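PDB 5E96: aac(6')-Ii from Enterococcus faecium, which probably transfers the acetyl group of acetyl-CoA to an amino group of aminoglycoside antibiotics. Local coordinates for residues 111-116 against 141-146; 15-20 against 75-80; 104-109 against 170-175; 6-11 against 45-50. All coordinates share one frame; numbering follows the deposited sequence.

From the N terminus, interaction 4 comes first: the segment 6-11 meets strand 46-52 and closes a loop made largely of helices. Interaction 2 opens inside that loop, on helix 11-24, and closes beyond it on strand 70-78, so the two cross; their centres lie about 12 Å apart and Leu17 CD2 touches Phe6 CE2 at 4.2 Å. Interaction 3 follows in series, pairing strands 106-111 and 168-174 of the same sheet. Interaction 1 is nested within it, setting the start of helix 143-149 against the end of strand 106-111. That helix touches both of the others, Phe146 packing on Leu76 of interaction 2 and Tyr144 on Met171 of interaction 3.

Interaction 1: 111-116 against 141-146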
loop_
_atom_site.group_PDB
_atom_site.type_symbol
_atom_site.label_atom_id
_atom_site.label_comp_id
_atom_site.label_asym_id
_atom_site.label_seq_id
_atom_site.Cartn_x
_atom_site.Cartn_y
_atom_site.Cartn_z
ATOM N N THR A 111 -6.641 0.558 -9.435
ATOM C CA THR A 111 -8.082 0.616 -9.616
ATOM C C THR A 111 -8.607 -0.674 -10.209
ATOM O O THR A 111 -7.930 -1.316 -11.011
ATOM C CB THR A 111 -8.502 1.783 -10.550
ATOM O OG1 THR A 111 -9.932 1.787 -10.683
ATOM C CG2 THR A 111 -7.868 1.630 -11.941
ATOM N N ASP A 112 -9.803 -1.073 -9.793
ATOM C CA ASP A 112 -10.415 -2.266 -10.348
ATOM C C ASP A 112 -11.298 -1.785 -11.503
ATOM O O ASP A 112 -11.967 -2.576 -12.169
ATOM C CB ASP A 112 -11.249 -3.002 -9.290
ATOM C CG ASP A 112 -12.432 -2.184 -8.784
ATOM O OD1 ASP A 112 -12.532 -0.980 -9.093
ATOM O OD2 ASP A 112 -13.268 -2.759 -8.060
ATOM N N ASP A 113 -11.274 -0.475 -11.727
ATOM C CA ASP A 113 -12.044 0.175 -12.791
ATOM C C ASP A 113 -13.527 -0.178 -12.798
ATOM O O ASP A 113 -14.126 -0.334 -13.859
ATOM C CB ASP A 113 -11.441 -0.146 -14.164
ATOM C CG ASP A 113 -12.091 0.654 -15.296
ATOM O OD1 ASP A 113 -12.323 1.871 -15.121
ATOM O OD2 ASP A 113 -12.355 0.068 -16.366
ATOM N N LEU A 114 -14.113 -0.308 -11.614
ATOM C CA LEU A 114 -15.531 -0.617 -11.489
ATOM C C LEU A 114 -16.212 0.482 -10.681
ATOM O O LEU A 114 -15.565 1.181 -9.899
ATOM C CB LEU A 114 -15.731 -1.957 -10.780
ATOM C CG LEU A 114 -15.186 -3.218 -11.450
ATOM C CD1 LEU A 114 -15.367 -4.397 -10.510
ATOM C CD2 LEU A 114 -15.901 -3.459 -12.767
ATOM N N ASP A 115 -17.518 0.633 -10.879
ATOM C CA ASP A 115 -18.300 1.634 -10.159
ATOM C C ASP A 115 -19.028 0.964 -8.999
ATOM O O ASP A 115 -19.940 0.166 -9.207
ATOM C CB ASP A 115 -19.321 2.293 -11.093
ATOM C CG ASP A 115 -18.667 3.119 -12.187
ATOM O OD1 ASP A 115 -17.980 4.113 -11.861
ATOM O OD2 ASP A 115 -18.841 2.776 -13.377
ATOM N N HIS A 116 -18.614 1.291 -7.779
ATOM C CA HIS A 116 -19.220 0.722 -6.581
ATOM C C HIS A 116 -20.251 1.679 -5.984
ATOM O O HIS A 116 -20.637 1.548 -4.821
ATOM C CB HIS A 116 -18.136 0.420 -5.541
ATOM C CG HIS A 116 -17.079 -0.524 -6.024
ATOM N ND1 HIS A 116 -17.344 -1.838 -6.347
ATOM C CD2 HIS A 116 -15.754 -0.344 -6.241
ATOM C CE1 HIS A 116 -16.228 -2.426 -6.740
ATOM N NE2 HIS A 116 -15.249 -1.542 -6.686
ATOM N N GLU A 141 -18.493 7.874 -14.890
ATOM C CA GLU A 141 -17.328 7.620 -15.729
ATOM C C GLU A 141 -16.407 6.573 -15.101
ATOM O O GLU A 141 -16.141 6.595 -13.897
ATOM C CB GLU A 141 -16.558 8.929 -15.977
ATOM C CG GLU A 141 -15.238 8.756 -16.725
ATOM C CD GLU A 141 -14.600 10.078 -17.130
ATOM O OE1 GLU A 141 -14.475 10.980 -16.276
ATOM O OE2 GLU A 141 -14.211 10.213 -18.308
ATOM N N HIS A 142 -15.939 5.645 -15.927
ATOM C CA HIS A 142 -15.038 4.584 -15.487
ATOM C C HIS A 142 -13.737 5.182 -14.962
ATOM O O HIS A 142 -13.163 6.068 -15.585
ATOM C CB HIS A 142 -14.740 3.651 -16.660
ATOM C CG HIS A 142 -15.911 2.824 -17.081
ATOM N ND1 HIS A 142 -17.208 3.289 -17.026
ATOM C CD2 HIS A 142 -15.985 1.562 -17.563
ATOM C CE1 HIS A 142 -18.029 2.348 -17.456
ATOM N NE2 HIS A 142 -17.313 1.289 -17.788
ATOM N N PRO A 143 -13.252 4.701 -13.806
ATOM C CA PRO A 143 -12.004 5.235 -13.250
ATOM C C PRO A 143 -10.877 5.293 -14.281
ATOM O O PRO A 143 -10.149 6.285 -14.364
ATOM C CB PRO A 143 -11.697 4.265 -12.109
ATOM C CG PRO A 143 -13.058 3.896 -11.625
ATOM C CD PRO A 143 -13.811 3.659 -12.927
ATOM N N TYR A 144 -10.729 4.223 -15.060
ATOM C CA TYR A 144 -9.687 4.173 -16.080
ATOM C C TYR A 144 -9.800 5.373 -17.024
ATOM O O TYR A 144 -8.822 6.070 -17.277
ATOM C CB TYR A 144 -9.778 2.867 -16.878
ATOM C CG TYR A 144 -8.898 2.865 -18.106
ATOM C CD1 TYR A 144 -7.506 2.863 -17.992
ATOM C CD2 TYR A 144 -9.453 2.953 -19.383
ATOM C CE1 TYR A 144 -6.689 2.959 -19.119
ATOM C CE2 TYR A 144 -8.645 3.050 -20.517
ATOM C CZ TYR A 144 -7.267 3.055 -20.375
ATOM O OH TYR A 144 -6.471 3.166 -21.486
ATOM N N GLU A 145 -10.998 5.617 -17.541
ATOM C CA GLU A 145 -11.209 6.744 -18.451
ATOM C C GLU A 145 -10.841 8.061 -17.764
ATOM O O GLU A 145 -10.105 8.885 -18.316
ATOM C CB GLU A 145 -12.668 6.773 -18.910
ATOM C CG GLU A 145 -13.068 5.594 -19.815
ATOM C CD GLU A 145 -12.375 5.632 -21.167
ATOM O OE1 GLU A 145 -12.027 6.745 -21.624
ATOM O OE2 GLU A 145 -12.188 4.560 -21.782
ATOM N N PHE A 146 -11.341 8.234 -16.545
ATOM C CA PHE A 146 -11.081 9.432 -15.756
ATOM C C PHE A 146 -9.583 9.720 -15.639
ATOM O O PHE A 146 -9.124 10.799 -16.010
ATOM C CB PHE A 146 -11.706 9.256 -14.362
ATOM C CG PHE A 146 -11.442 10.396 -13.420
ATOM C CD1 PHE A 146 -12.153 11.594 -13.532
ATOM C CD2 PHE A 146 -10.486 10.270 -12.408
ATOM C CE1 PHE A 146 -11.919 12.647 -12.654
ATOM C CE2 PHE A 146 -10.238 11.317 -11.518
ATOM C CZ PHE A 146 -10.958 12.513 -11.640
#
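Asp113 reaches across to the first turn of helix 143-149, and Tyr144 N gives its hydrogen to Asp113 OD1 at 2.8 Å, nearly straight at 166°. The donor stands 44° out of the carboxylate plane, so the oxygen is met from above. With CG swung anti to the backbone N, the carboxylate extends over the helix start, where Tyr144 CB also lies 3.2 Å from Asp113 OD1. This side chain therefore takes up an N-H of the first turn, one residue beyond Pro143, which has none to give; His142 occupies the N-cap position.

The hydrogen bonds inside 111-116 shape the loop that presents Asp113. Thr111 OG1 accepts from Asp113 N in an ST turn, and Asp112 OD1 accepts from Leu114 N in an Asx turn. His116 NE2 donates to the syn lone pair of Asp112 OD2 at 2.7 Å.

Van der Waals contact centres on the Pro143 ring: its CD lies 3.2 Å from Asp113 OD1, and its CB 3.4 Å from Thr111 OG1.

A looser approach involves Asp115, whose OD2 stands 4.0 Å from His142 ND1, with carboxylate and imidazole planes 80° apart. Within helix 143-149, Glu145, a CoA-binding residue, forms a salt bridge with Lys149.

Interaction 2: 15-20 against 75-80; sequences DQLSDL and PLVVES
A helix-on-sheet interface of the GNAT fold brings helix 11-24 against strand 70-78, with Leu20 and Val77 as its principal pair. The axes of segments 15-20 and 75-78 pass 9.8 Å apart at 86°, so the helix runs almost squarely across the strand. Leu20 and Val77 meet end-on, branch against branch. Leu20 CD2 lies 3.5 Å from Val77 CG1, and Leu20 CG lies 3.6 Å from Val77 CG2, so both valine methyls meet the leucine fork. Val77 CG1 sits between its own backbone N and carbonyl carbon (chi1 61°), which turns the pair of methyls together toward the helix.

The second leucine methyl follows the strand outward: Leu20 CD1 comes to 4.0 Å from Glu79 CA, over backbone just past the strand end. Alternation along the strand then separates two environments. Val77 faces this helix, whereas Val78 points away and packs on Lys84, Ile87 and Leu91 of helix 84-101; Leu76 and Val78 are both seen to bind CoA. The interface with helix 11-24 thus lies on the reverse of the strand from the Val78 side chain.

One helical turn before Leu20, Leu17 gives a lighter contact, its CD1 standing 4.2 Å from Val77 CG1. No hydrogen bond joins the two segments. Leu17 also packs on Leu56 and Phe59 of strand 55-66 and on Val37 of helix 33-40.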
loop_
_atom_site.group_PDB
_atom_site.type_symbol
_atom_site.label_atom_id
_atom_site.label_comp_id
_atom_site.label_asym_id
_atom_site.label_seq_id
_atom_site.Cartn_x
_atom_site.Cartn_y
_atom_site.Cartn_z
ATOM N N ASP A 15 -16.023 14.413 10.322
ATOM C CA ASP A 15 -17.297 13.704 10.410
ATOM C C ASP A 15 -17.905 13.626 9.013
ATOM O O ASP A 15 -18.466 12.605 8.628
ATOM C CB ASP A 15 -18.284 14.419 11.334
ATOM C CG ASP A 15 -17.989 14.179 12.800
ATOM O OD1 ASP A 15 -17.086 13.374 13.100
ATOM O OD2 ASP A 15 -18.664 14.794 13.651
ATOM N N GLN A 16 -17.791 14.711 8.255
ATOM C CA GLN A 16 -18.335 14.725 6.904
ATOM C C GLN A 16 -17.566 13.784 5.965
ATOM O O GLN A 16 -18.156 13.187 5.064
ATOM C CB GLN A 16 -18.336 16.148 6.343
ATOM C CG GLN A 16 -19.228 17.110 7.124
ATOM C CD GLN A 16 -19.322 18.482 6.475
ATOM O OE1 GLN A 16 -18.321 19.040 6.030
ATOM N NE2 GLN A 16 -20.526 19.036 6.436
ATOM N N LEU A 17 -16.258 13.663 6.158
ATOM C CA LEU A 17 -15.480 12.757 5.310
ATOM C C LEU A 17 -15.952 11.350 5.652
ATOM O O LEU A 17 -16.071 10.478 4.788
ATOM C CB LEU A 17 -13.978 12.886 5.582
ATOM C CG LEU A 17 -13.095 11.905 4.790
ATOM C CD1 LEU A 17 -13.342 12.057 3.292
ATOM C CD2 LEU A 17 -11.644 12.146 5.119
ATOM N N SER A 18 -16.237 11.150 6.932
ATOM C CA SER A 18 -16.709 9.870 7.419
ATOM C C SER A 18 -18.040 9.538 6.753
ATOM O O SER A 18 -18.220 8.434 6.245
ATOM C CB SER A 18 -16.868 9.921 8.943
ATOM O OG SER A 18 -17.350 8.693 9.445
ATOM N N ASP A 19 -18.967 10.492 6.739
ATOM C CA ASP A 19 -20.267 10.254 6.126
ATOM C C ASP A 19 -20.133 10.039 4.618
ATOM O O ASP A 19 -20.846 9.223 4.032
ATOM C CB ASP A 19 -21.226 11.420 6.398
ATOM C CG ASP A 19 -21.435 11.672 7.889
ATOM O OD1 ASP A 19 -21.332 10.708 8.679
ATOM O OD2 ASP A 19 -21.709 12.831 8.269
ATOM N N LEU A 20 -19.216 10.771 3.995
ATOM C CA LEU A 20 -19.003 10.644 2.563
ATOM C C LEU A 20 -18.498 9.240 2.229
ATOM O O LEU A 20 -18.957 8.623 1.273
ATOM C CB LEU A 20 -18.000 11.697 2.086
ATOM C CG LEU A 20 -17.747 11.782 0.579
ATOM C CD1 LEU A 20 -19.045 12.117 -0.148
ATOM C CD2 LEU A 20 -16.689 12.842 0.302
ATOM N N PRO A 75 -7.419 8.166 -0.941
ATOM C CA PRO A 75 -8.433 7.725 -1.900
ATOM C C PRO A 75 -8.835 8.951 -2.716
ATOM O O PRO A 75 -8.157 9.979 -2.689
ATOM C CB PRO A 75 -9.570 7.297 -0.996
ATOM C CG PRO A 75 -9.550 8.418 0.034
ATOM C CD PRO A 75 -8.059 8.658 0.296
ATOM N N LEU A 76 -9.932 8.818 -3.444
ATOM C CA LEU A 76 -10.519 9.915 -4.199
ATOM C C LEU A 76 -12.003 9.652 -4.047
ATOM O O LEU A 76 -12.516 8.665 -4.565
ATOM C CB LEU A 76 -10.146 9.896 -5.688
ATOM C CG LEU A 76 -10.965 10.886 -6.547
ATOM C CD1 LEU A 76 -10.993 12.280 -5.889
ATOM C CD2 LEU A 76 -10.373 10.980 -7.961
ATOM N N VAL A 77 -12.688 10.501 -3.290
ATOM C CA VAL A 77 -14.120 10.323 -3.107
ATOM C C VAL A 77 -14.782 11.670 -3.344
ATOM O O VAL A 77 -14.349 12.691 -2.797
ATOM C CB VAL A 77 -14.451 9.794 -1.687
ATOM C CG1 VAL A 77 -13.982 10.778 -0.625
ATOM C CG2 VAL A 77 -15.946 9.548 -1.566
ATOM N N VAL A 78 -15.809 11.666 -4.187
ATOM C CA VAL A 78 -16.537 12.881 -4.528
ATOM C C VAL A 78 -18.033 12.623 -4.400
ATOM O O VAL A 78 -18.518 11.544 -4.747
ATOM C CB VAL A 78 -16.238 13.318 -5.982
ATOM C CG1 VAL A 78 -16.968 14.612 -6.299
ATOM C CG2 VAL A 78 -14.738 13.488 -6.177
ATOM N N GLU A 79 -18.757 13.611 -3.890
ATOM C CA GLU A 79 -20.200 13.484 -3.722
ATOM C C GLU A 79 -20.885 13.319 -5.071
ATOM O O GLU A 79 -20.326 13.649 -6.119
ATOM C CB GLU A 79 -20.776 14.726 -3.044
ATOM C CG GLU A 79 -20.488 16.009 -3.808
ATOM C CD GLU A 79 -21.445 17.140 -3.455
ATOM O OE1 GLU A 79 -21.856 17.238 -2.278
ATOM O OE2 GLU A 79 -21.771 17.940 -4.359
ATOM N N SER A 80 -22.107 12.813 -5.030
ATOM C CA SER A 80 -22.888 12.631 -6.241
ATOM C C SER A 80 -23.371 14.006 -6.701
ATOM O O SER A 80 -23.964 14.752 -5.924
ATOM C CB SER A 80 -24.084 11.725 -5.955
ATOM O OG SER A 80 -24.818 11.485 -7.137
#

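Interaction 3: 104-109 against 170-175; sequences GITIYL and WMAKTI
Ile175 folds back against 104-109 just past the end of an antiparallel strand pair. Its CB places CG1 between the backbone N and the carbonyl carbon (chi1 50°), which brings CG1 to 3.6 Å from Ile105 O. The other branch, CG2, meets Ile107 CD1 at 4.1 Å, the two side chains crossing at about a right angle. At the tip, CD1 reaches Gly104 O at 3.1 Å. Ile175 N also donates to Ile105 O at 3.0 Å.

Strands 106-109 and 170-174 run at 166°. Ile107 with Lys173 and Leu109 with Met171 are hydrogen-bonded pairs, each closed by two backbone bonds; Thr106 with Thr174 and Tyr108 with Ala172 are non-hydrogen-bonded pairs. Lys173 O is gripped twice: Ile107 N arrives at 2.9 Å nearly along the C=O axis, while Thr106 OG1 donates at 3.0 Å from above the carbonyl plane.

In the sheet, strand 106-111 also lies parallel to strand 70-78. Ile107 and Ile175 pack on helix 84-101, while Leu109 and Met171 touch Tyr147 of helix 143-149. On the face that carries Tyr108, Ala172 packs on Leu158 of the second subunit; separately, Trp170 NE1 bonds to Tyr66 OH of that subunit.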
loop_
_atom_site.group_PDB
_atom_site.type_symbol
_atom_site.label_atom_id
_atom_site.label_comp_id
_atom_site.label_asym_id
_atom_site.label_seq_id
_atom_site.Cartn_x
_atom_site.Cartn_y
_atom_site.Cartn_z
ATOM N N GLY A 104 7.818 15.089 -4.400
ATOM C CA GLY A 104 7.296 13.996 -5.195
ATOM C C GLY A 104 7.604 14.113 -6.675
ATOM O O GLY A 104 7.600 15.211 -7.239
ATOM N N ILE A 105 7.874 12.970 -7.301
ATOM C CA ILE A 105 8.183 12.912 -8.724
ATOM C C ILE A 105 7.092 12.174 -9.487
ATOM O O ILE A 105 6.781 12.511 -10.624
ATOM C CB ILE A 105 9.501 12.152 -9.000
ATOM C CG1 ILE A 105 10.696 12.926 -8.458
ATOM C CG2 ILE A 105 9.660 11.929 -10.494
ATOM C CD1 ILE A 105 12.016 12.203 -8.657
ATOM N N THR A 106 6.524 11.150 -8.864
ATOM C CA THR A 106 5.502 10.370 -9.538
ATOM C C THR A 106 4.363 9.975 -8.615
ATOM O O THR A 106 4.545 9.824 -7.413
ATOM C CB THR A 106 6.115 9.093 -10.173
ATOM O OG1 THR A 106 5.098 8.363 -10.877
ATOM C CG2 THR A 106 6.725 8.195 -9.094
ATOM N N ILE A 107 3.175 9.840 -9.192
ATOM C CA ILE A 107 1.995 9.443 -8.442
ATOM C C ILE A 107 1.396 8.239 -9.136
ATOM O O ILE A 107 1.185 8.259 -10.352
ATOM C CB ILE A 107 0.913 10.566 -8.398
ATOM C CG1 ILE A 107 1.389 11.730 -7.534
ATOM C CG2 ILE A 107 -0.386 10.013 -7.834
ATOM C CD1 ILE A 107 0.401 12.913 -7.487
ATOM N N TYR A 108 1.126 7.185 -8.371
ATOM C CA TYR A 108 0.519 5.996 -8.950
ATOM C C TYR A 108 -0.740 5.666 -8.182
ATOM O O TYR A 108 -0.984 6.198 -7.101
ATOM C CB TYR A 108 1.471 4.790 -8.909
ATOM C CG TYR A 108 1.689 4.201 -7.535
ATOM C CD1 TYR A 108 2.530 4.819 -6.621
ATOM C CD2 TYR A 108 1.035 3.032 -7.144
ATOM C CE1 TYR A 108 2.724 4.291 -5.345
ATOM C CE2 TYR A 108 1.217 2.494 -5.864
ATOM C CZ TYR A 108 2.063 3.134 -4.976
ATOM O OH TYR A 108 2.247 2.632 -3.709
ATOM N N LEU A 109 -1.534 4.774 -8.749
ATOM C CA LEU A 109 -2.776 4.366 -8.127
ATOM C C LEU A 109 -3.183 2.980 -8.620
ATOM O O LEU A 109 -2.703 2.502 -9.653
ATOM C CB LEU A 109 -3.863 5.388 -8.473
ATOM C CG LEU A 109 -4.125 5.524 -9.979
ATOM C CD1 LEU A 109 -5.243 4.551 -10.374
ATOM C CD2 LEU A 109 -4.512 6.969 -10.324
ATOM N N TRP A 170 -2.791 -0.763 -12.383
ATOM C CA TRP A 170 -1.992 0.271 -11.757
ATOM C C TRP A 170 -1.677 1.319 -12.811
ATOM O O TRP A 170 -1.245 0.988 -13.924
ATOM C CB TRP A 170 -0.685 -0.300 -11.199
ATOM C CG TRP A 170 -0.859 -1.231 -10.032
ATOM C CD1 TRP A 170 -1.573 -0.992 -8.895
ATOM C CD2 TRP A 170 -0.250 -2.518 -9.856
ATOM N NE1 TRP A 170 -1.443 -2.044 -8.019
ATOM C CE2 TRP A 170 -0.634 -2.994 -8.583
ATOM C CE3 TRP A 170 0.587 -3.312 -10.649
ATOM C CZ2 TRP A 170 -0.209 -4.231 -8.082
ATOM C CZ3 TRP A 170 1.013 -4.544 -10.148
ATOM C CH2 TRP A 170 0.611 -4.986 -8.874
ATOM N N MET A 171 -1.899 2.580 -12.456
ATOM C CA MET A 171 -1.645 3.696 -13.355
ATOM C C MET A 171 -0.732 4.685 -12.639
ATOM O O MET A 171 -0.732 4.764 -11.406
ATOM C CB MET A 171 -2.974 4.356 -13.745
ATOM C CG MET A 171 -3.958 3.385 -14.401
ATOM S SD MET A 171 -5.582 4.096 -14.837
ATOM C CE MET A 171 -5.127 5.095 -16.277
ATOM N N ALA A 172 0.052 5.435 -13.406
ATOM C CA ALA A 172 0.978 6.388 -12.817
ATOM C C ALA A 172 1.260 7.567 -13.736
ATOM O O ALA A 172 0.989 7.524 -14.938
ATOM C CB ALA A 172 2.295 5.677 -12.450
ATOM N N LYS A 173 1.828 8.616 -13.155
ATOM C CA LYS A 173 2.146 9.816 -13.903
ATOM C C LYS A 173 3.324 10.525 -13.256
ATOM O O LYS A 173 3.446 10.552 -12.032
ATOM C CB LYS A 173 0.917 10.738 -13.919
ATOM C CG LYS A 173 1.112 12.096 -14.573
ATOM C CD LYS A 173 -0.187 12.895 -14.491
ATOM C CE LYS A 173 -0.075 14.257 -15.159
ATOM N NZ LYS A 173 -1.366 14.997 -15.048
ATOM N N THR A 174 4.212 11.069 -14.080
ATOM C CA THR A 174 5.345 11.825 -13.563
ATOM C C THR A 174 4.785 13.238 -13.515
ATOM O O THR A 174 4.461 13.815 -14.552
ATOM C CB THR A 174 6.547 11.759 -14.511
ATOM O OG1 THR A 174 6.961 10.394 -14.648
ATOM C CG2 THR A 174 7.708 12.581 -13.953
ATOM N N ILE A 175 4.670 13.783 -12.309
ATOM C CA ILE A 175 4.073 15.095 -12.118
ATOM C C ILE A 175 4.946 16.349 -12.143
ATOM O O ILE A 175 4.497 17.421 -11.744
ATOM C CB ILE A 175 3.212 15.086 -10.833
ATOM C CG1 ILE A 175 4.002 14.513 -9.651
ATOM C CG2 ILE A 175 1.985 14.216 -11.058
ATOM C CD1 ILE A 175 5.183 15.334 -9.217
#

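Interaction 4: 6-11 against 45-50; sequences FDRNNP and RIAVAA. With EDO (1,2-ethanediol), chain C.
Phe6 packs closely on the alanines of strand 46-52. Its N donates to Ala47 O at 2.9 Å, nearly straight (178°). Phe6 CB rests 3.8 Å from Ala47 CB. Turning CG anti to the backbone N (chi1 -177°) carries the ring along the strand, where CD2 meets Ala49 CB at 3.8 Å. The two alanine methyls thus meet different parts of Phe6, Ala47 its CB and Ala49 the ring, obliquely.

Arg8 marks the wetter side. Its extended chain brings NH2 to Arg45 O at 2.8 Å, the oxygen lying in the guanidinium plane at its edge; NH1 adds a weak bond to the same carbonyl. Ala47 CB sits over one guanidinium face. One water accepts from Arg8 NE and donates to Phe6 O, while a second accepts from Ala47 N at 2.9 Å and weakly from Arg8 NH2. Farther along the type I turn from Asp7 to Asn10, Asn10 ND2 holds a 1,2-ethanediol, probably from the crystallisation liquor.

This connection links strand 2-5, outermost of the sheet within this chain, to helix 11-24, whose N-cap is Asn10. Phe6 meets Phe59 of strand 55-66 with ring planes at about 90°, and Arg8 NH1 bonds to Met41 O, just after helix 33-40.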
loop_
_atom_site.group_PDB
_atom_site.type_symbol
_atom_site.label_atom_id
_atom_site.label_comp_id
_atom_site.label_asym_id
_atom_site.label_seq_id
_atom_site.Cartn_x
_atom_site.Cartn_y
_atom_site.Cartn_z
ATOM N N PHE A 6 -6.783 19.779 3.776
ATOM C CA PHE A 6 -7.818 19.380 4.717
ATOM C C PHE A 6 -7.404 19.759 6.145
ATOM O O PHE A 6 -6.300 19.435 6.583
ATOM C CB PHE A 6 -8.043 17.858 4.584
ATOM C CG PHE A 6 -9.141 17.311 5.454
ATOM C CD1 PHE A 6 -8.987 17.234 6.836
ATOM C CD2 PHE A 6 -10.325 16.850 4.886
ATOM C CE1 PHE A 6 -9.998 16.703 7.645
ATOM C CE2 PHE A 6 -11.347 16.316 5.681
ATOM C CZ PHE A 6 -11.181 16.242 7.062
ATOM N N ASP A 7 -8.283 20.455 6.864
ATOM C CA ASP A 7 -7.989 20.851 8.240
ATOM C C ASP A 7 -8.195 19.642 9.149
ATOM O O ASP A 7 -9.328 19.301 9.515
ATOM C CB ASP A 7 -8.897 22.005 8.679
ATOM C CG ASP A 7 -8.619 22.458 10.109
ATOM O OD1 ASP A 7 -7.671 21.939 10.738
ATOM O OD2 ASP A 7 -9.353 23.340 10.603
ATOM N N ARG A 8 -7.088 19.005 9.516
ATOM C CA ARG A 8 -7.130 17.809 10.345
ATOM C C ARG A 8 -7.590 18.069 11.768
ATOM O O ARG A 8 -7.834 17.135 12.531
ATOM C CB ARG A 8 -5.756 17.129 10.326
ATOM C CG ARG A 8 -5.207 17.031 8.910
ATOM C CD ARG A 8 -3.986 16.140 8.771
ATOM N NE ARG A 8 -3.259 16.489 7.554
ATOM C CZ ARG A 8 -2.426 15.680 6.910
ATOM N NH1 ARG A 8 -2.202 14.450 7.358
ATOM N NH2 ARG A 8 -1.811 16.109 5.819
ATOM N N ASN A 9 -7.729 19.340 12.126
ATOM C CA ASN A 9 -8.191 19.679 13.466
ATOM C C ASN A 9 -9.655 20.110 13.481
ATOM O O ASN A 9 -10.161 20.581 14.497
ATOM C CB ASN A 9 -7.303 20.766 14.066
ATOM C CG ASN A 9 -5.886 20.280 14.303
ATOM O OD1 ASN A 9 -5.654 19.380 15.114
ATOM N ND2 ASN A 9 -4.933 20.867 13.592
ATOM N N ASN A 10 -10.334 19.952 12.348
ATOM C CA ASN A 10 -11.747 20.297 12.256
ATOM C C ASN A 10 -12.520 18.985 12.354
ATOM O O ASN A 10 -12.639 18.249 11.375
ATOM C CB ASN A 10 -12.039 20.986 10.921
ATOM C CG ASN A 10 -13.478 21.435 10.797
ATOM O OD1 ASN A 10 -14.366 20.904 11.461
ATOM N ND2 ASN A 10 -13.723 22.409 9.923
ATOM N N PRO A 11 -13.048 18.670 13.548
ATOM C CA PRO A 11 -13.804 17.430 13.758
ATOM C C PRO A 11 -15.062 17.298 12.907
ATOM O O PRO A 11 -15.482 16.183 12.574
ATOM C CB PRO A 11 -14.092 17.447 15.265
ATOM C CG PRO A 11 -14.140 18.913 15.586
ATOM C CD PRO A 11 -12.981 19.464 14.788
ATOM N N ARG A 45 0.840 11.587 5.283
ATOM C CA ARG A 45 -0.001 11.651 4.097
ATOM C C ARG A 45 -0.439 13.065 3.745
ATOM O O ARG A 45 -0.407 13.977 4.576
ATOM C CB ARG A 45 -1.265 10.817 4.294
ATOM C CG ARG A 45 -1.033 9.354 4.603
ATOM C CD ARG A 45 -2.355 8.616 4.634
ATOM N NE ARG A 45 -2.184 7.218 5.013
ATOM C CZ ARG A 45 -3.114 6.285 4.852
ATOM N NH1 ARG A 45 -4.285 6.594 4.309
ATOM N NH2 ARG A 45 -2.881 5.041 5.249
ATOM N N ILE A 46 -0.838 13.234 2.491
ATOM C CA ILE A 46 -1.371 14.498 2.023
ATOM C C ILE A 46 -2.886 14.297 2.071
ATOM O O ILE A 46 -3.388 13.209 1.767
ATOM C CB ILE A 46 -0.921 14.810 0.575
ATOM C CG1 ILE A 46 0.550 15.246 0.584
ATOM C CG2 ILE A 46 -1.827 15.895 -0.036
ATOM C CD1 ILE A 46 1.122 15.530 -0.783
ATOM N N ALA A 47 -3.606 15.329 2.490
ATOM C CA ALA A 47 -5.056 15.267 2.588
ATOM C C ALA A 47 -5.605 16.584 2.043
ATOM O O ALA A 47 -5.229 17.665 2.505
ATOM C CB ALA A 47 -5.479 15.058 4.045
ATOM N N VAL A 48 -6.484 16.473 1.051
ATOM C CA VAL A 48 -7.068 17.624 0.384
ATOM C C VAL A 48 -8.585 17.570 0.361
ATOM O O VAL A 48 -9.174 16.534 0.050
ATOM C CB VAL A 48 -6.553 17.716 -1.066
ATOM C CG1 VAL A 48 -7.256 18.853 -1.808
ATOM C CG2 VAL A 48 -5.040 17.925 -1.060
ATOM N N ALA A 49 -9.212 18.697 0.683
ATOM C CA ALA A 49 -10.661 18.781 0.707
ATOM C C ALA A 49 -11.243 19.715 -0.341
ATOM O O ALA A 49 -10.627 20.710 -0.723
ATOM C CB ALA A 49 -11.131 19.230 2.087
ATOM N N ALA A 50 -12.434 19.361 -0.806
ATOM C CA ALA A 50 -13.186 20.180 -1.745
ATOM C C ALA A 50 -14.363 20.557 -0.856
ATOM O O ALA A 50 -15.131 19.689 -0.438
ATOM C CB ALA A 50 -13.670 19.369 -2.936
HETATM C C1 EDO C . -17.235 22.990 8.518
HETATM O O1 EDO C . -16.063 23.391 9.210
HETATM C C2 EDO C . -16.877 22.681 7.067
HETATM O O2 EDO C . -17.550 21.492 6.668
HETATM O O HOH W 1 -3.998 18.792 5.581
HETATM O O HOH W 2 -2.246 17.806 3.320
#